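Side-chain contacts in ethanolamine utilization protein EutJ (Carboxydothermus hydrogenoformans Z-2901, PDB 3H1Q), which binds ATP in the cleft of an actin-like fold and probably serves in ethanolamine utilization: residues 142-145 with 150-153; 126-131 with 262-267; 228-233 with 248-253. All blocks are in the same frame, centred on the assembly; numbering follows the deposited sequence.

Contact 1: 142-145 with 150-153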
ATOM      1  N   ILE A 142     -12.256   1.102  10.387  1.00 47.98           N
ATOM      2  CA  ILE A 142     -10.954   1.594  10.701  1.00 48.53           C
ATOM      3  C   ILE A 142      -9.981   0.988   9.727  1.00 48.72           C
ATOM      4  O   ILE A 142     -10.070  -0.217   9.438  1.00 49.73           O
ATOM      5  CB  ILE A 142     -10.595   1.223  12.104  1.00 48.84           C
ATOM      6  CG1 ILE A 142     -11.408   2.122  13.043  1.00 50.39           C
ATOM      7  CG2 ILE A 142      -9.078   1.336  12.330  1.00 49.22           C
ATOM      8  CD1 ILE A 142     -11.219   1.853  14.517  1.00 51.68           C
ATOM      9  N   VAL A 143      -9.076   1.817   9.200  1.00 47.78           N
ATOM     10  CA  VAL A 143      -8.098   1.348   8.237  1.00 46.89           C
ATOM     11  C   VAL A 143      -6.702   1.463   8.801  1.00 46.55           C
ATOM     12  O   VAL A 143      -6.316   2.473   9.339  1.00 46.49           O
ATOM     13  CB  VAL A 143      -8.195   2.086   6.879  1.00 46.93           C
ATOM     14  CG1 VAL A 143      -7.209   1.473   5.874  1.00 46.60           C
ATOM     15  CG2 VAL A 143      -9.624   2.052   6.325  1.00 46.01           C
ATOM     16  N   VAL A 144      -5.938   0.410   8.661  1.00 46.59           N
ATOM     17  CA  VAL A 144      -4.641   0.370   9.254  1.00 47.27           C
ATOM     18  C   VAL A 144      -3.680   0.015   8.121  1.00 48.40           C
ATOM     19  O   VAL A 144      -3.360  -1.154   7.871  1.00 48.99           O
ATOM     20  CB  VAL A 144      -4.615  -0.658  10.421  1.00 47.05           C
ATOM     21  CG1 VAL A 144      -3.234  -0.754  11.039  1.00 46.26           C
ATOM     22  CG2 VAL A 144      -5.652  -0.293  11.471  1.00 46.06           C
ATOM     23  N   ASP A 145      -3.252   1.036   7.398  1.00 49.03           N
ATOM     24  CA  ASP A 145      -2.305   0.846   6.323  1.00 49.38           C
ATOM     25  C   ASP A 145      -0.974   0.573   6.984  1.00 48.99           C
ATOM     26  O   ASP A 145      -0.394   1.454   7.582  1.00 49.58           O
ATOM     27  CB  ASP A 145      -2.241   2.114   5.473  1.00 49.96           C
ATOM     28  CG  ASP A 145      -1.593   1.890   4.099  1.00 52.93           C
ATOM     29  OD1 ASP A 145      -0.776   0.942   3.943  1.00 55.31           O
ATOM     30  OD2 ASP A 145      -1.902   2.684   3.168  1.00 55.84           O
ATOM     31  N   THR A 150       6.290   3.531   7.576  1.00 54.00           N
ATOM     32  CA  THR A 150       5.330   3.895   8.603  1.00 54.96           C
ATOM     33  C   THR A 150       4.015   3.133   8.451  1.00 55.39           C
ATOM     34  O   THR A 150       3.623   2.763   7.333  1.00 56.07           O
ATOM     35  CB  THR A 150       4.986   5.401   8.668  1.00 54.79           C
ATOM     36  OG1 THR A 150       4.149   5.743   7.560  1.00 54.48           O
ATOM     37  CG2 THR A 150       6.232   6.287   8.732  1.00 55.64           C
ATOM     38  N   THR A 151       3.346   2.922   9.588  1.00 54.91           N
ATOM     39  CA  THR A 151       1.941   2.554   9.630  1.00 54.41           C
ATOM     40  C   THR A 151       1.163   3.847   9.650  1.00 53.70           C
ATOM     41  O   THR A 151       1.736   4.887   9.880  1.00 53.80           O
ATOM     42  CB  THR A 151       1.636   1.767  10.899  1.00 54.84           C
ATOM     43  OG1 THR A 151       2.652   0.764  11.095  1.00 55.37           O
ATOM     44  CG2 THR A 151       0.226   1.123  10.824  1.00 54.59           C
ATOM     45  N   GLY A 152      -0.137   3.790   9.426  1.00 53.39           N
ATOM     46  CA  GLY A 152      -0.902   5.000   9.255  1.00 53.61           C
ATOM     47  C   GLY A 152      -2.362   4.758   9.517  1.00 54.17           C
ATOM     48  O   GLY A 152      -3.150   4.509   8.595  1.00 54.28           O
ATOM     49  N   ILE A 153      -2.723   4.849  10.789  1.00 54.37           N
ATOM     50  CA  ILE A 153      -4.095   4.615  11.238  1.00 54.33           C
ATOM     51  C   ILE A 153      -5.044   5.687  10.711  1.00 54.58           C
ATOM     52  O   ILE A 153      -4.620   6.800  10.395  1.00 54.82           O
ATOM     53  CB  ILE A 153      -4.172   4.582  12.781  1.00 54.15           C
ATOM     54  CG1 ILE A 153      -2.874   4.024  13.402  1.00 52.96           C
ATOM     55  CG2 ILE A 153      -5.395   3.808  13.233  1.00 54.73           C
ATOM     56  CD1 ILE A 153      -2.578   2.586  13.090  1.00 50.82           C
TER

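Contact 2: 126-131 with 262-267. With ATP (adenosine-5'-triphosphate), chain C.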
ATOM      1  N   VAL A 126      -4.418  12.492  -3.537  1.00 55.47           N
ATOM      2  CA  VAL A 126      -5.269  11.768  -2.577  1.00 55.79           C
ATOM      3  C   VAL A 126      -4.516  11.545  -1.261  1.00 55.96           C
ATOM      4  O   VAL A 126      -3.273  11.543  -1.244  1.00 55.28           O
ATOM      5  CB  VAL A 126      -5.732  10.451  -3.165  1.00 55.54           C
ATOM      6  N   ASP A 127      -5.282  11.419  -0.168  1.00 56.72           N
ATOM      7  CA  ASP A 127      -4.780  10.917   1.137  1.00 57.41           C
ATOM      8  C   ASP A 127      -4.922   9.424   1.092  1.00 57.08           C
ATOM      9  O   ASP A 127      -5.981   8.915   0.695  1.00 57.21           O
ATOM     10  CB  ASP A 127      -5.653  11.360   2.311  1.00 57.91           C
ATOM     11  CG  ASP A 127      -5.544  12.841   2.617  1.00 60.17           C
ATOM     12  OD1 ASP A 127      -4.393  13.352   2.681  1.00 62.37           O
ATOM     13  OD2 ASP A 127      -6.616  13.481   2.821  1.00 60.67           O
ATOM     14  N   GLU A 128      -3.876   8.725   1.517  1.00 56.44           N
ATOM     15  CA  GLU A 128      -3.865   7.273   1.496  1.00 55.94           C
ATOM     16  C   GLU A 128      -5.099   6.720   2.232  1.00 55.77           C
ATOM     17  O   GLU A 128      -5.805   5.867   1.700  1.00 56.08           O
ATOM     18  CB  GLU A 128      -2.543   6.744   2.053  1.00 55.93           C
ATOM     19  CG  GLU A 128      -1.384   7.737   1.900  1.00 57.14           C
ATOM     20  CD  GLU A 128      -0.066   7.073   1.583  1.00 58.41           C
ATOM     21  OE1 GLU A 128       0.811   6.998   2.475  1.00 58.95           O
ATOM     22  OE2 GLU A 128       0.096   6.621   0.433  1.00 60.03           O
ATOM     23  N   PRO A 129      -5.391   7.227   3.443  1.00 55.45           N
ATOM     24  CA  PRO A 129      -6.666   6.912   4.060  1.00 54.76           C
ATOM     25  C   PRO A 129      -7.840   6.956   3.102  1.00 54.07           C
ATOM     26  O   PRO A 129      -8.615   6.014   3.055  1.00 54.01           O
ATOM     27  CB  PRO A 129      -6.815   8.023   5.093  1.00 54.76           C
ATOM     28  CG  PRO A 129      -5.414   8.341   5.501  1.00 55.26           C
ATOM     29  CD  PRO A 129      -4.483   7.864   4.415  1.00 55.53           C
ATOM     30  N   VAL A 130      -7.988   8.039   2.350  1.00 53.74           N
ATOM     31  CA  VAL A 130      -9.149   8.171   1.463  1.00 53.53           C
ATOM     32  C   VAL A 130      -9.131   7.051   0.426  1.00 53.34           C
ATOM     33  O   VAL A 130     -10.171   6.502   0.073  1.00 53.41           O
ATOM     34  CB  VAL A 130      -9.189   9.551   0.801  1.00 52.97           C
ATOM     35  N   ALA A 131      -7.928   6.695  -0.013  1.00 53.02           N
ATOM     36  CA  ALA A 131      -7.733   5.744  -1.095  1.00 52.91           C
ATOM     37  C   ALA A 131      -8.040   4.344  -0.600  1.00 52.81           C
ATOM     38  O   ALA A 131      -9.053   3.736  -0.991  1.00 52.94           O
ATOM     39  CB  ALA A 131      -6.287   5.828  -1.626  1.00 52.66           C
ATOM     40  N   LEU A 262      -1.509  -4.070  -2.354  1.00 34.96           N
ATOM     41  CA  LEU A 262      -2.123  -3.476  -3.517  1.00 35.52           C
ATOM     42  C   LEU A 262      -3.339  -2.618  -3.228  1.00 36.21           C
ATOM     43  O   LEU A 262      -3.891  -1.944  -4.122  1.00 35.39           O
ATOM     44  CB  LEU A 262      -2.483  -4.574  -4.510  1.00 35.26           C
ATOM     45  CG  LEU A 262      -1.229  -5.113  -5.175  1.00 35.28           C
ATOM     46  CD1 LEU A 262      -1.535  -6.372  -5.969  1.00 32.39           C
ATOM     47  CD2 LEU A 262      -0.657  -4.001  -6.060  1.00 35.33           C
ATOM     48  N   VAL A 263      -3.784  -2.622  -1.987  1.00 37.56           N
ATOM     49  CA  VAL A 263      -5.109  -2.021  -1.780  1.00 39.19           C
ATOM     50  C   VAL A 263      -5.089  -0.518  -2.042  1.00 40.10           C
ATOM     51  O   VAL A 263      -5.939  -0.035  -2.787  1.00 40.90           O
ATOM     52  CB  VAL A 263      -5.795  -2.398  -0.413  1.00 39.07           C
ATOM     53  CG1 VAL A 263      -7.186  -1.770  -0.304  1.00 36.60           C
ATOM     54  CG2 VAL A 263      -5.868  -3.912  -0.267  1.00 38.72           C
ATOM     55  N   THR A 264      -4.113   0.196  -1.468  1.00 40.70           N
ATOM     56  CA  THR A 264      -4.055   1.649  -1.616  1.00 41.45           C
ATOM     57  C   THR A 264      -3.780   1.999  -3.064  1.00 40.79           C
ATOM     58  O   THR A 264      -4.535   2.780  -3.651  1.00 39.97           O
ATOM     59  CB  THR A 264      -3.000   2.337  -0.686  1.00 42.28           C
ATOM     60  OG1 THR A 264      -3.193   1.908   0.669  1.00 44.65           O
ATOM     61  CG2 THR A 264      -3.139   3.870  -0.736  1.00 42.44           C
ATOM     62  N   PRO A 265      -2.707   1.420  -3.648  1.00 40.77           N
ATOM     63  CA  PRO A 265      -2.437   1.694  -5.054  1.00 41.32           C
ATOM     64  C   PRO A 265      -3.706   1.605  -5.930  1.00 42.77           C
ATOM     65  O   PRO A 265      -4.014   2.560  -6.666  1.00 43.49           O
ATOM     66  CB  PRO A 265      -1.420   0.629  -5.411  1.00 41.03           C
ATOM     67  CG  PRO A 265      -0.681   0.392  -4.133  1.00 39.86           C
ATOM     68  CD  PRO A 265      -1.688   0.530  -3.057  1.00 40.27           C
ATOM     69  N   LEU A 266      -4.471   0.519  -5.810  1.00 43.67           N
ATOM     70  CA  LEU A 266      -5.676   0.372  -6.597  1.00 44.39           C
ATOM     71  C   LEU A 266      -6.626   1.482  -6.262  1.00 45.54           C
ATOM     72  O   LEU A 266      -7.370   1.941  -7.127  1.00 46.48           O
ATOM     73  CB  LEU A 266      -6.360  -0.966  -6.341  1.00 44.19           C
ATOM     74  CG  LEU A 266      -7.802  -1.106  -6.873  1.00 44.60           C
ATOM     75  CD1 LEU A 266      -7.882  -1.173  -8.396  1.00 44.38           C
ATOM     76  CD2 LEU A 266      -8.472  -2.331  -6.264  1.00 44.91           C
ATOM     77  N   GLY A 267      -6.629   1.900  -5.003  1.00 46.45           N
ATOM     78  CA  GLY A 267      -7.538   2.970  -4.563  1.00 48.17           C
ATOM     79  C   GLY A 267      -7.220   4.323  -5.203  1.00 48.93           C
ATOM     80  O   GLY A 267      -8.117   5.022  -5.660  1.00 48.89           O
TER
HETATM   81  PG  ATP C 301       2.534   2.395   1.314  1.00 69.41           P
HETATM   82  O1G ATP C 301       2.408   1.545   0.057  1.00 69.91           O
HETATM   83  O2G ATP C 301       1.955   1.751   2.544  1.00 71.40           O
HETATM   84  O3G ATP C 301       1.971   3.801   1.156  1.00 69.72           O
HETATM   85  PB  ATP C 301       5.125   1.364   1.105  1.00 64.16           P
HETATM   86  O1B ATP C 301       6.515   1.523   1.617  1.00 64.68           O
HETATM   87  O2B ATP C 301       4.985   1.228  -0.387  1.00 66.77           O
HETATM   88  O3B ATP C 301       4.109   2.473   1.667  1.00 64.61           O
HETATM   89  PA  ATP C 301       3.762  -1.254   1.307  1.00 57.17           P
HETATM   90  O1A ATP C 301       3.916  -1.394  -0.179  1.00 56.29           O
HETATM   91  O2A ATP C 301       2.371  -1.144   1.877  1.00 55.29           O
HETATM   92  O3A ATP C 301       4.537   0.059   1.861  1.00 63.50           O
HETATM   93  O5' ATP C 301       4.612  -2.396   2.044  1.00 56.68           O
HETATM   94  C5' ATP C 301       6.006  -2.605   1.898  1.00 58.21           C
HETATM   95  C4' ATP C 301       6.331  -3.632   2.962  1.00 62.29           C
HETATM   96  O4' ATP C 301       5.548  -4.807   2.731  1.00 65.86           O
HETATM   97  C3' ATP C 301       7.774  -4.069   2.889  1.00 65.06           C
HETATM   98  O3' ATP C 301       8.366  -4.091   4.192  1.00 68.18           O
HETATM   99  C2' ATP C 301       7.726  -5.497   2.415  1.00 66.13           C
HETATM  100  O2' ATP C 301       8.767  -6.274   2.995  1.00 63.00           O
HETATM  101  C1' ATP C 301       6.349  -5.981   2.836  1.00 69.17           C
HETATM  102  N9  ATP C 301       6.075  -7.177   1.969  1.00 75.57           N
HETATM  103  C8  ATP C 301       5.931  -7.226   0.626  1.00 76.49           C
HETATM  104  N7  ATP C 301       5.782  -8.503   0.178  1.00 77.74           N
HETATM  105  C5  ATP C 301       5.844  -9.321   1.244  1.00 79.11           C
HETATM  106  C6  ATP C 301       5.753 -10.785   1.501  1.00 79.60           C
HETATM  107  N6  ATP C 301       5.556 -11.674   0.500  1.00 79.02           N
HETATM  108  N1  ATP C 301       5.870 -11.217   2.784  1.00 80.16           N
HETATM  109  C2  ATP C 301       6.063 -10.383   3.821  1.00 79.77           C
HETATM  110  N3  ATP C 301       6.143  -9.044   3.665  1.00 80.58           N
HETATM  111  C4  ATP C 301       6.047  -8.451   2.424  1.00 79.28           C

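Contact 3: 228-233 with 248-253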
ATOM      1  N   LEU A 228     -16.897  -0.213  15.070  1.00 58.80           N
ATOM      2  CA  LEU A 228     -16.071  -0.077  13.870  1.00 57.96           C
ATOM      3  C   LEU A 228     -15.301  -1.335  13.467  1.00 57.04           C
ATOM      4  O   LEU A 228     -14.464  -1.838  14.251  1.00 57.06           O
ATOM      5  CB  LEU A 228     -15.092   1.094  14.010  1.00 58.32           C
ATOM      6  CG  LEU A 228     -15.667   2.509  13.950  1.00 58.32           C
ATOM      7  CD1 LEU A 228     -14.680   3.503  14.554  1.00 57.76           C
ATOM      8  CD2 LEU A 228     -16.056   2.890  12.511  1.00 57.61           C
ATOM      9  N   PRO A 229     -15.594  -1.846  12.244  1.00 55.65           N
ATOM     10  CA  PRO A 229     -14.815  -2.910  11.620  1.00 54.32           C
ATOM     11  C   PRO A 229     -13.407  -2.424  11.374  1.00 52.84           C
ATOM     12  O   PRO A 229     -13.162  -1.225  11.344  1.00 53.18           O
ATOM     13  CB  PRO A 229     -15.546  -3.150  10.301  1.00 54.14           C
ATOM     14  CG  PRO A 229     -16.947  -2.741  10.591  1.00 54.97           C
ATOM     15  CD  PRO A 229     -16.790  -1.524  11.443  1.00 55.53           C
ATOM     16  N   VAL A 230     -12.489  -3.359  11.208  1.00 51.11           N
ATOM     17  CA  VAL A 230     -11.075  -3.052  11.223  1.00 49.42           C
ATOM     18  C   VAL A 230     -10.362  -3.778  10.091  1.00 48.90           C
ATOM     19  O   VAL A 230     -10.424  -5.008   9.971  1.00 48.95           O
ATOM     20  CB  VAL A 230     -10.471  -3.409  12.575  1.00 49.01           C
ATOM     21  CG1 VAL A 230      -8.963  -3.312  12.548  1.00 48.02           C
ATOM     22  CG2 VAL A 230     -11.052  -2.504  13.619  1.00 48.68           C
ATOM     23  N   TYR A 231      -9.677  -2.999   9.264  1.00 47.66           N
ATOM     24  CA  TYR A 231      -9.150  -3.500   8.026  1.00 46.15           C
ATOM     25  C   TYR A 231      -7.684  -3.273   8.026  1.00 45.04           C
ATOM     26  O   TYR A 231      -7.237  -2.159   8.145  1.00 45.73           O
ATOM     27  CB  TYR A 231      -9.795  -2.744   6.898  1.00 45.93           C
ATOM     28  CG  TYR A 231     -11.283  -2.957   6.826  1.00 46.84           C
ATOM     29  CD1 TYR A 231     -11.824  -3.933   5.992  1.00 46.58           C
ATOM     30  CD2 TYR A 231     -12.161  -2.182   7.580  1.00 48.56           C
ATOM     31  CE1 TYR A 231     -13.201  -4.134   5.895  1.00 46.64           C
ATOM     32  CE2 TYR A 231     -13.559  -2.379   7.490  1.00 49.40           C
ATOM     33  CZ  TYR A 231     -14.062  -3.360   6.641  1.00 48.13           C
ATOM     34  OH  TYR A 231     -15.421  -3.574   6.544  1.00 48.97           O
ATOM     35  N   VAL A 232      -6.920  -4.328   7.923  1.00 43.69           N
ATOM     36  CA  VAL A 232      -5.504  -4.159   7.927  1.00 43.11           C
ATOM     37  C   VAL A 232      -4.996  -4.388   6.519  1.00 43.43           C
ATOM     38  O   VAL A 232      -5.054  -5.499   6.012  1.00 44.30           O
ATOM     39  CB  VAL A 232      -4.857  -5.106   8.913  1.00 42.80           C
ATOM     40  CG1 VAL A 232      -3.357  -5.092   8.757  1.00 42.36           C
ATOM     41  CG2 VAL A 232      -5.255  -4.714  10.327  1.00 42.34           C
ATOM     42  N   VAL A 233      -4.516  -3.329   5.876  1.00 43.09           N
ATOM     43  CA  VAL A 233      -4.002  -3.418   4.520  1.00 42.51           C
ATOM     44  C   VAL A 233      -2.534  -3.041   4.537  1.00 42.57           C
ATOM     45  O   VAL A 233      -2.023  -2.705   5.596  1.00 42.81           O
ATOM     46  CB  VAL A 233      -4.764  -2.493   3.572  1.00 42.32           C
ATOM     47  CG1 VAL A 233      -6.243  -2.805   3.615  1.00 41.87           C
ATOM     48  CG2 VAL A 233      -4.517  -1.058   3.930  1.00 42.09           C
ATOM     49  N   ARG A 248      -5.251 -11.130  17.504  1.00 49.74           N
ATOM     50  CA  ARG A 248      -5.157 -11.371  18.955  1.00 50.08           C
ATOM     51  C   ARG A 248      -4.776 -10.104  19.707  1.00 50.59           C
ATOM     52  O   ARG A 248      -5.640  -9.486  20.343  1.00 50.87           O
ATOM     53  CB  ARG A 248      -4.180 -12.508  19.292  1.00 49.73           C
ATOM     54  N   PHE A 249      -3.503  -9.703  19.602  1.00 50.87           N
ATOM     55  CA  PHE A 249      -2.940  -8.632  20.434  1.00 51.08           C
ATOM     56  C   PHE A 249      -3.767  -7.372  20.444  1.00 51.27           C
ATOM     57  O   PHE A 249      -3.739  -6.619  21.410  1.00 51.39           O
ATOM     58  CB  PHE A 249      -1.522  -8.290  20.018  1.00 50.96           C
ATOM     59  CG  PHE A 249      -0.597  -9.448  20.070  1.00 51.95           C
ATOM     60  CD1 PHE A 249      -0.129  -9.926  21.284  1.00 52.08           C
ATOM     61  CD2 PHE A 249      -0.183 -10.067  18.900  1.00 53.75           C
ATOM     62  CE1 PHE A 249       0.748 -11.024  21.339  1.00 53.05           C
ATOM     63  CE2 PHE A 249       0.697 -11.169  18.933  1.00 54.36           C
ATOM     64  CZ  PHE A 249       1.161 -11.648  20.157  1.00 53.84           C
ATOM     65  N   LEU A 250      -4.500  -7.142  19.365  1.00 51.83           N
ATOM     66  CA  LEU A 250      -5.362  -5.970  19.284  1.00 52.19           C
ATOM     67  C   LEU A 250      -6.595  -6.137  20.179  1.00 52.37           C
ATOM     68  O   LEU A 250      -6.997  -5.204  20.888  1.00 52.35           O
ATOM     69  CB  LEU A 250      -5.767  -5.688  17.836  1.00 52.04           C
ATOM     70  CG  LEU A 250      -6.812  -4.581  17.685  1.00 51.84           C
ATOM     71  CD1 LEU A 250      -6.183  -3.205  17.784  1.00 51.51           C
ATOM     72  CD2 LEU A 250      -7.548  -4.738  16.376  1.00 52.50           C
ATOM     73  N   GLY A 251      -7.182  -7.329  20.150  1.00 52.29           N
ATOM     74  CA  GLY A 251      -8.389  -7.571  20.897  1.00 52.20           C
ATOM     75  C   GLY A 251      -9.514  -8.016  20.002  1.00 52.37           C
ATOM     76  O   GLY A 251     -10.213  -8.966  20.334  1.00 52.62           O
ATOM     77  N   LYS A 252      -9.720  -7.339  18.875  1.00 52.35           N
ATOM     78  CA  LYS A 252     -10.685  -7.866  17.908  1.00 52.35           C
ATOM     79  C   LYS A 252     -10.040  -8.367  16.628  1.00 52.00           C
ATOM     80  O   LYS A 252      -8.919  -7.954  16.280  1.00 52.18           O
ATOM     81  CB  LYS A 252     -11.879  -6.926  17.646  1.00 52.60           C
ATOM     82  CG  LYS A 252     -11.576  -5.444  17.493  1.00 53.62           C
ATOM     83  CD  LYS A 252     -12.897  -4.655  17.514  1.00 56.17           C
ATOM     84  CE  LYS A 252     -12.808  -3.315  16.758  1.00 57.80           C
ATOM     85  NZ  LYS A 252     -12.142  -2.188  17.511  1.00 57.85           N
ATOM     86  N   GLU A 253     -10.737  -9.298  15.969  1.00 51.26           N
ATOM     87  CA  GLU A 253     -10.274  -9.914  14.726  1.00 50.63           C
ATOM     88  C   GLU A 253     -10.195  -8.849  13.649  1.00 50.15           C
ATOM     89  O   GLU A 253     -10.966  -7.882  13.650  1.00 50.15           O
ATOM     90  CB  GLU A 253     -11.201 -11.079  14.296  1.00 50.31           C
TER

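Contact 1: 142-145 with 150-153
Val144 meets both Thr151 and Ile153 with a single methyl, CG1. Against Ile153 the two side chains run side by side and point the same way, so that CG1 reaches the far end of the isoleucine, CD1, at 4.0 Å. Thr151 comes in at a slant instead and offers its methyl: CG2 lies 3.9 Å from Val144 CG1. The threonine is turned with OG1 beside its own nitrogen (chi1 -46°), which leaves CG2 anti to that nitrogen and facing Val144, while OG1 hydrogen-bonds to the carbonyl of Thr169. Val217 of helix 199-220 packs on both Val144 and Ile153 and closes this apolar patch.

The opposite face of the hairpin carries Asp145, paired with Gly152. Between these residues the one backbone bond is weak, Gly152 N to Asp145 O at 3.0 Å, bent to 124° at the hydrogen; Val143, bonded to Ala154, continues the ladder. The aspartate side chain hardly leans on its neighbour strand; CB is 4.0 Å from Gly152 O. CG points away from the backbone nitrogen (chi1 -163°), which carries the carboxylate to Thr264, whose OG1 is hydrogen-bonded to OD2, and sets it beside the ATP gamma-phosphate. The strand and the glycine-rich turn after it are consistent with the phosphate-2 loop of actin-like ATPases. The chemistry is therefore split between faces: methyl packing seats Val144 against a helix, and on the next residue along, the hydroxyl bond to OD2 is likely to fix the carboxylate's rotation next to the phosphate.

Contact 2: 126-131 with 262-267
The methyl of Thr264 sits against two residues of helix 128-136, with CG2 at 3.8 Å from Ala131 CB and 4.0 Å from Glu128 CB. Gly267, a turn after Thr264, also meets Ala131 CB, which lies 4.0 Å from the glycine's carbonyl carbon. There the two backbones come close, 4.4 Å between Ala131 CA and Gly267 CA, an approach made possible by a glycine on one side and a lone methyl on the other. The threonine's torsion sorts its two branches: with OG1 beside the backbone N (chi1 -52°), CG2 is left anti to it and goes to the neighbouring helix, while the hydroxyl has its partner in Asp145.

Against Thr264, Glu128 packs through CB; its chain then bends at chi2 (-143°) and carries the carboxylate to the triphosphate, OE2 standing 3.5 Å from ATP O3G without a bond. Pro100, Pro101 and Asp34 lie around this side chain, and Asp34 touches Thr264 as well. The nucleotide itself is held by hydrogen bonds from elsewhere, among them Lys193 and the backbone nitrogen of Gly235. Helix 128-136 leads from the five-stranded sheet to the four-stranded one, and helix 263-269 packs on it beside the phosphates. A close alanine-glycine meeting of two such connecting helices at the base of the nucleotide cleft is a hallmark of the actin/Hsp70/sugar kinase fold.

Contact 3: 228-233 with 248-253
Lys252 lays the end of its chain across Val230 at about a right angle, and this is the close part of the contact. Lys252 CE rests 3.7 Å from Val230 CG2, the methyl that stands beside the valine's own nitrogen, while NZ follows at 4.1 Å from the same carbon. The lysine gets there with CG set between its backbone N and carbonyl carbon (chi1 42°) and a final bend at chi4 (-79°). Beyond the valine, Lys252 CE comes within 3.3 Å of Leu228 O, a close approach without a bond, and NZ stays 4.0 Å from Leu228 O and forms no bond with it either. Replacing Lys252 by an alanine would probably remove the lysine's share of the cover over CG2 of Val230 and leave Ile221, which the lysine also touches, without that neighbour.

Val230 opens strand 230-233 of the four-stranded sheet, and the chain returns from helix 242-250 alongside it, where Gln255 is bonded to the backbone of Val230 and Val232; strand, helix and returning chain recall the beta-alpha-beta units of the RNase H-like fold. Packing is looser toward the helix: Val230 CG1 and Leu250 CD2 are 4.3 Å apart, and Leu250 leans also on Val217 of helix 199-220. Past Leu250 the chain leaves the helix through Gly251, whose positive phi (122°) makes the turn on the exposed side.

In the fold
Contact 1 is the middle term: its centre lies 11 Å from those of contacts 2 and 3, which are 19 Å apart. With contact 3 it shares the four-stranded sheet, in which strands 141-146 and 230-233 are parallel neighbours. With contact 2 it shares chain continuity, since helix 128-136 is followed in the chain by strand 141-146. Along the sequence, 126-131 comes first and 262-267 last; the hairpin and then the strand-helix pair of contact 3 fall between them, in series. Contact 2 thus brings together two helices far apart in sequence, beside the ATP phosphates that contact 1 also approaches, while contact 3 packs helix 242-250 against the sheet that contact 1 belongs to, away from the nucleotide.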